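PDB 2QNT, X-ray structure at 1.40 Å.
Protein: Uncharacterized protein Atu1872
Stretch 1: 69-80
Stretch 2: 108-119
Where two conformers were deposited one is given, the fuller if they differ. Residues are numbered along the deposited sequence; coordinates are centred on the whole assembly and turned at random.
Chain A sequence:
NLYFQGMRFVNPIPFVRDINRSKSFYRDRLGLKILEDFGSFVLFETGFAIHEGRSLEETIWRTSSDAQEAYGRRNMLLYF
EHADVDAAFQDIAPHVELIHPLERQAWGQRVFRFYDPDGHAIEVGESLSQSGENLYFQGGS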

# COMPACT_ATOMS: atom_id res chain seq x y z
N GLU A 69 13.88 -1.97 13.79
CA GLU A 69 12.84 -2.90 14.15
C GLU A 69 12.27 -3.42 12.85
O GLU A 69 12.54 -2.90 11.78
CB GLU A 69 11.76 -2.23 15.02
CG GLU A 69 11.13 -0.96 14.42
CD GLU A 69 9.87 -0.50 15.16
OE1 GLU A 69 9.20 -1.32 15.82
OE2 GLU A 69 9.55 0.70 15.06
N ALA A 70 11.49 -4.48 12.97
CA ALA A 70 10.81 -5.06 11.82
C ALA A 70 10.04 -3.97 11.12
O ALA A 70 9.52 -3.06 11.75
CB ALA A 70 9.86 -6.18 12.27
N TYR A 71 9.95 -4.08 9.80
CA TYR A 71 9.19 -3.08 9.01
C TYR A 71 7.70 -3.13 9.25
O TYR A 71 6.99 -2.16 9.00
CB TYR A 71 9.52 -3.24 7.52
CG TYR A 71 10.84 -2.65 7.13
CD1 TYR A 71 11.12 -1.30 7.36
CD2 TYR A 71 11.82 -3.42 6.54
CE1 TYR A 71 12.32 -0.76 7.01
CE2 TYR A 71 13.02 -2.88 6.17
CZ TYR A 71 13.28 -1.54 6.43
OH TYR A 71 14.49 -0.95 6.07
N GLY A 72 7.18 -4.25 9.69
CA GLY A 72 5.78 -4.31 10.04
C GLY A 72 5.41 -3.54 11.28
O GLY A 72 5.94 -3.84 12.36
N ARG A 73 4.55 -2.53 11.16
CA ARG A 73 4.38 -1.53 12.23
C ARG A 73 2.92 -1.11 12.50
O ARG A 73 2.67 -0.01 12.95
CB ARG A 73 5.30 -0.32 11.98
CG ARG A 73 6.76 -0.66 12.13
CD ARG A 73 7.75 0.42 11.65
NE ARG A 73 9.08 -0.17 11.47
CZ ARG A 73 10.14 0.41 10.91
NH1 ARG A 73 10.10 1.67 10.50
NH2 ARG A 73 11.29 -0.25 10.82
N ARG A 74 2.00 -2.02 12.25
CA ARG A 74 0.54 -1.87 12.50
C ARG A 74 -0.01 -0.51 12.06
O ARG A 74 -0.84 0.08 12.73
CB ARG A 74 0.13 -2.23 13.95
CG ARG A 74 0.48 -3.70 14.37
CD ARG A 74 -0.37 -4.17 15.53
NE ARG A 74 0.15 -5.40 16.06
CZ ARG A 74 -0.41 -6.03 17.07
NH1 ARG A 74 -1.48 -5.54 17.68
NH2 ARG A 74 0.15 -7.14 17.48
N ASN A 75 0.38 -0.09 10.86
CA ASN A 75 0.03 1.24 10.34
C ASN A 75 -0.58 1.18 8.96
O ASN A 75 -0.77 2.22 8.35
CB ASN A 75 1.24 2.17 10.35
CG ASN A 75 2.30 1.75 9.37
OD1 ASN A 75 2.47 0.57 9.07
ND2 ASN A 75 3.10 2.71 8.95
N MSE A 76 -0.92 -0.01 8.51
CA MSE A 76 -1.43 -0.25 7.16
C MSE A 76 -1.95 -1.67 7.13
O MSE A 76 -1.50 -2.51 7.93
CB MSE A 76 -0.32 -0.07 6.10
CG MSE A 76 -0.78 -0.16 4.62
SE MSE A 76 0.59 0.17 3.32
CE MSE A 76 1.68 -0.55 4.31
N LEU A 77 -2.86 -1.94 6.21
CA LEU A 77 -3.30 -3.27 5.89
C LEU A 77 -3.18 -3.46 4.41
O LEU A 77 -3.57 -2.60 3.62
CB LEU A 77 -4.76 -3.47 6.32
CG LEU A 77 -5.36 -4.84 6.06
CD1 LEU A 77 -4.72 -5.95 6.88
CD2 LEU A 77 -6.89 -4.81 6.32
N LEU A 78 -2.62 -4.60 3.99
CA LEU A 78 -2.56 -4.97 2.56
C LEU A 78 -3.71 -5.93 2.26
O LEU A 78 -3.73 -7.05 2.80
CB LEU A 78 -1.21 -5.59 2.24
CG LEU A 78 -0.04 -4.66 2.51
CD1 LEU A 78 1.30 -5.43 2.50
CD2 LEU A 78 -0.03 -3.50 1.54
N TYR A 79 -4.65 -5.52 1.41
CA TYR A 79 -5.91 -6.21 1.22
C TYR A 79 -5.92 -6.89 -0.15
O TYR A 79 -5.84 -6.23 -1.20
CB TYR A 79 -7.09 -5.22 1.39
CG TYR A 79 -8.42 -5.83 1.05
CD1 TYR A 79 -8.98 -6.83 1.81
CD2 TYR A 79 -9.11 -5.41 -0.06
CE1 TYR A 79 -10.16 -7.42 1.46
CE2 TYR A 79 -10.33 -6.00 -0.42
CZ TYR A 79 -10.83 -7.00 0.34
OH TYR A 79 -12.04 -7.62 0.05
N PHE A 80 -6.08 -8.21 -0.11
CA PHE A 80 -6.14 -9.11 -1.26
C PHE A 80 -7.47 -9.86 -1.25
O PHE A 80 -8.07 -10.07 -0.19
CB PHE A 80 -5.04 -10.19 -1.20
CG PHE A 80 -3.62 -9.68 -1.24
CD1 PHE A 80 -2.85 -9.83 -2.36
CD2 PHE A 80 -2.99 -9.14 -0.13
CE1 PHE A 80 -1.52 -9.41 -2.43
CE2 PHE A 80 -1.67 -8.76 -0.18
CZ PHE A 80 -0.94 -8.89 -1.31
N GLY A 108 -20.25 -9.38 6.49
CA GLY A 108 -20.70 -10.61 5.84
C GLY A 108 -19.66 -11.35 5.02
O GLY A 108 -19.90 -12.48 4.61
N GLN A 109 -18.53 -10.72 4.76
CA GLN A 109 -17.46 -11.33 3.98
C GLN A 109 -16.57 -12.20 4.86
O GLN A 109 -16.21 -11.80 5.95
CB GLN A 109 -16.61 -10.21 3.37
CG GLN A 109 -15.52 -10.64 2.43
CD GLN A 109 -14.54 -9.51 2.13
OE1 GLN A 109 -14.53 -8.48 2.81
NE2 GLN A 109 -13.74 -9.69 1.09
N ARG A 110 -16.19 -13.38 4.35
CA ARG A 110 -15.23 -14.24 5.02
C ARG A 110 -13.81 -13.86 4.64
O ARG A 110 -13.47 -13.82 3.44
CB ARG A 110 -15.51 -15.69 4.65
CG ARG A 110 -16.89 -16.13 5.08
CD ARG A 110 -17.25 -17.46 4.50
NE ARG A 110 -16.43 -18.51 5.04
CZ ARG A 110 -15.79 -19.44 4.33
NH1 ARG A 110 -15.88 -19.46 2.99
NH2 ARG A 110 -15.09 -20.36 4.98
N VAL A 111 -12.99 -13.57 5.65
CA VAL A 111 -11.59 -13.22 5.44
C VAL A 111 -10.71 -13.85 6.48
O VAL A 111 -11.15 -14.19 7.56
CB VAL A 111 -11.37 -11.66 5.46
CG1 VAL A 111 -12.52 -10.94 4.73
CG2 VAL A 111 -11.19 -11.10 6.85
N PHE A 112 -9.41 -13.96 6.17
CA PHE A 112 -8.42 -14.24 7.20
C PHE A 112 -7.32 -13.22 7.12
O PHE A 112 -7.15 -12.55 6.11
CB PHE A 112 -7.89 -15.69 7.13
CG PHE A 112 -7.13 -16.08 5.88
CD1 PHE A 112 -5.76 -16.32 5.93
CD2 PHE A 112 -7.80 -16.35 4.70
CE1 PHE A 112 -5.07 -16.78 4.81
CE2 PHE A 112 -7.09 -16.82 3.59
CZ PHE A 112 -5.74 -17.01 3.66
N ARG A 113 -6.58 -13.05 8.22
CA ARG A 113 -5.56 -12.00 8.32
C ARG A 113 -4.32 -12.60 8.97
O ARG A 113 -4.41 -13.50 9.82
CB ARG A 113 -6.08 -10.82 9.10
CG ARG A 113 -7.30 -10.17 8.46
CD ARG A 113 -7.68 -8.85 9.11
NE ARG A 113 -8.86 -8.21 8.50
CZ ARG A 113 -10.09 -8.25 9.01
NH1 ARG A 113 -10.37 -8.92 10.13
NH2 ARG A 113 -11.09 -7.61 8.42
N PHE A 114 -3.15 -12.12 8.55
CA PHE A 114 -1.89 -12.73 8.93
C PHE A 114 -0.76 -11.78 8.65
O PHE A 114 -0.95 -10.73 8.06
CB PHE A 114 -1.67 -14.05 8.19
CG PHE A 114 -1.75 -13.95 6.70
CD1 PHE A 114 -0.60 -13.81 5.93
CD2 PHE A 114 -2.96 -14.04 6.04
CE1 PHE A 114 -0.67 -13.73 4.57
CE2 PHE A 114 -3.01 -13.95 4.66
CZ PHE A 114 -1.85 -13.80 3.93
N TYR A 115 0.44 -12.16 9.06
CA TYR A 115 1.62 -11.34 8.85
C TYR A 115 2.46 -11.86 7.69
O TYR A 115 2.57 -13.07 7.50
CB TYR A 115 2.51 -11.35 10.09
CG TYR A 115 1.86 -10.76 11.30
CD1 TYR A 115 1.60 -9.40 11.38
CD2 TYR A 115 1.45 -11.56 12.34
CE1 TYR A 115 0.98 -8.86 12.52
CE2 TYR A 115 0.84 -11.04 13.46
CZ TYR A 115 0.60 -9.68 13.54
OH TYR A 115 -0.01 -9.15 14.65
N ASP A 116 3.06 -10.94 6.95
CA ASP A 116 4.13 -11.31 6.02
C ASP A 116 5.45 -11.49 6.77
O ASP A 116 5.49 -11.30 7.99
CB ASP A 116 4.16 -10.37 4.81
CG ASP A 116 4.99 -9.16 4.99
OD1 ASP A 116 5.49 -8.86 6.10
OD2 ASP A 116 5.22 -8.45 3.96
N PRO A 117 6.51 -11.93 6.09
CA PRO A 117 7.77 -12.18 6.78
C PRO A 117 8.35 -10.98 7.53
O PRO A 117 9.15 -11.18 8.44
CB PRO A 117 8.69 -12.62 5.64
CG PRO A 117 7.74 -13.30 4.68
CD PRO A 117 6.55 -12.38 4.68
N ASP A 118 7.97 -9.76 7.18
CA ASP A 118 8.47 -8.55 7.83
C ASP A 118 7.49 -8.04 8.87
O ASP A 118 7.78 -7.02 9.53
CB ASP A 118 8.75 -7.47 6.79
CG ASP A 118 9.94 -7.81 5.95
OD1 ASP A 118 11.06 -7.39 6.32
OD2 ASP A 118 9.77 -8.54 4.96
N GLY A 119 6.36 -8.71 9.04
CA GLY A 119 5.36 -8.27 9.98
C GLY A 119 4.30 -7.34 9.44
O GLY A 119 3.47 -6.86 10.21
O HOH W 1 11.44 -6.21 8.74
O HOH W 2 1.71 -4.85 11.20
O HOH W 3 2.69 -8.53 16.62

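Two segments distant in sequence can be joined by a few well-placed polar contacts rather than by a broad apolar interface, and residues 69-80 and 108-119 of Atu1872 illustrate the principle. Only 391 Å² is buried between them, counting both sides, and their CA atoms come nearest at a pair of glycines, Gly 72 and Gly 119, 4.0 Å apart.

Direct hydrogen bonds across the contact number two. In the first, backbone meets backbone: Gly 72 N donates to Asp 118 O at 2.8 Å, with an angle of 143° at the hydrogen. The second joins side chains farther along the two stretches, where Gln 109 NE2 donates to Tyr 79 OH at 2.9 Å. Its angle of 170° is nearly linear, and the amide nitrogen lies at the edge of the tyrosine ring, near its plane, where a hydroxyl oxygen is well placed to accept.

Water extends the polar network. One molecule accepts from Tyr 71 N (2.8 Å) and donates to Asp 118 OD1 (2.7 Å); another accepts from Arg 74 N (3.0 Å) and donates to Gly 119 O (2.8 Å). Together with the direct bond from Gly 72, these bridges engage three backbone amides of the first stretch. Near the outer end of the Arg 74 side chain, NH2 lies 3.5 Å from Tyr 115 OH.

Close packing depends on the absence of side chains. Gly 72 CA lies 3.4 Å from Gly 119 C and makes a CA-H...O contact, also of 3.4 Å, with Gly 119 O. An ideal CB on Gly 72 would fall 2.0 Å from Gly 119 C and 2.8 Å from Asp 118 O, both clashes. Gly 119 has a further constraint: at its backbone angles of 91°/7°, a CB would be jammed against the preceding carbonyl oxygen. The remaining packing sets carbon against polar atoms: Ala 70 CB lies 3.5 Å from Asp 118 O, and Leu 77 CD2 lies 4.5 Å from Arg 113 NE.

Bonds within each stretch accompany this junction. Asp 116 to Gly 119 forms a type I turn, closed by Gly 119 N donating to Asp 116 O at 2.9 Å, while Asp 118 N donates to Asp 116 OD1 at 2.9 Å. In the first stretch, the CA-to-CB bond of Arg 73 points away from the second stretch, and the side chain bonds to its own loop: NE donates to Ala 70 O at 2.9 Å, and NH2 to Glu 69 O at 3.1 Å.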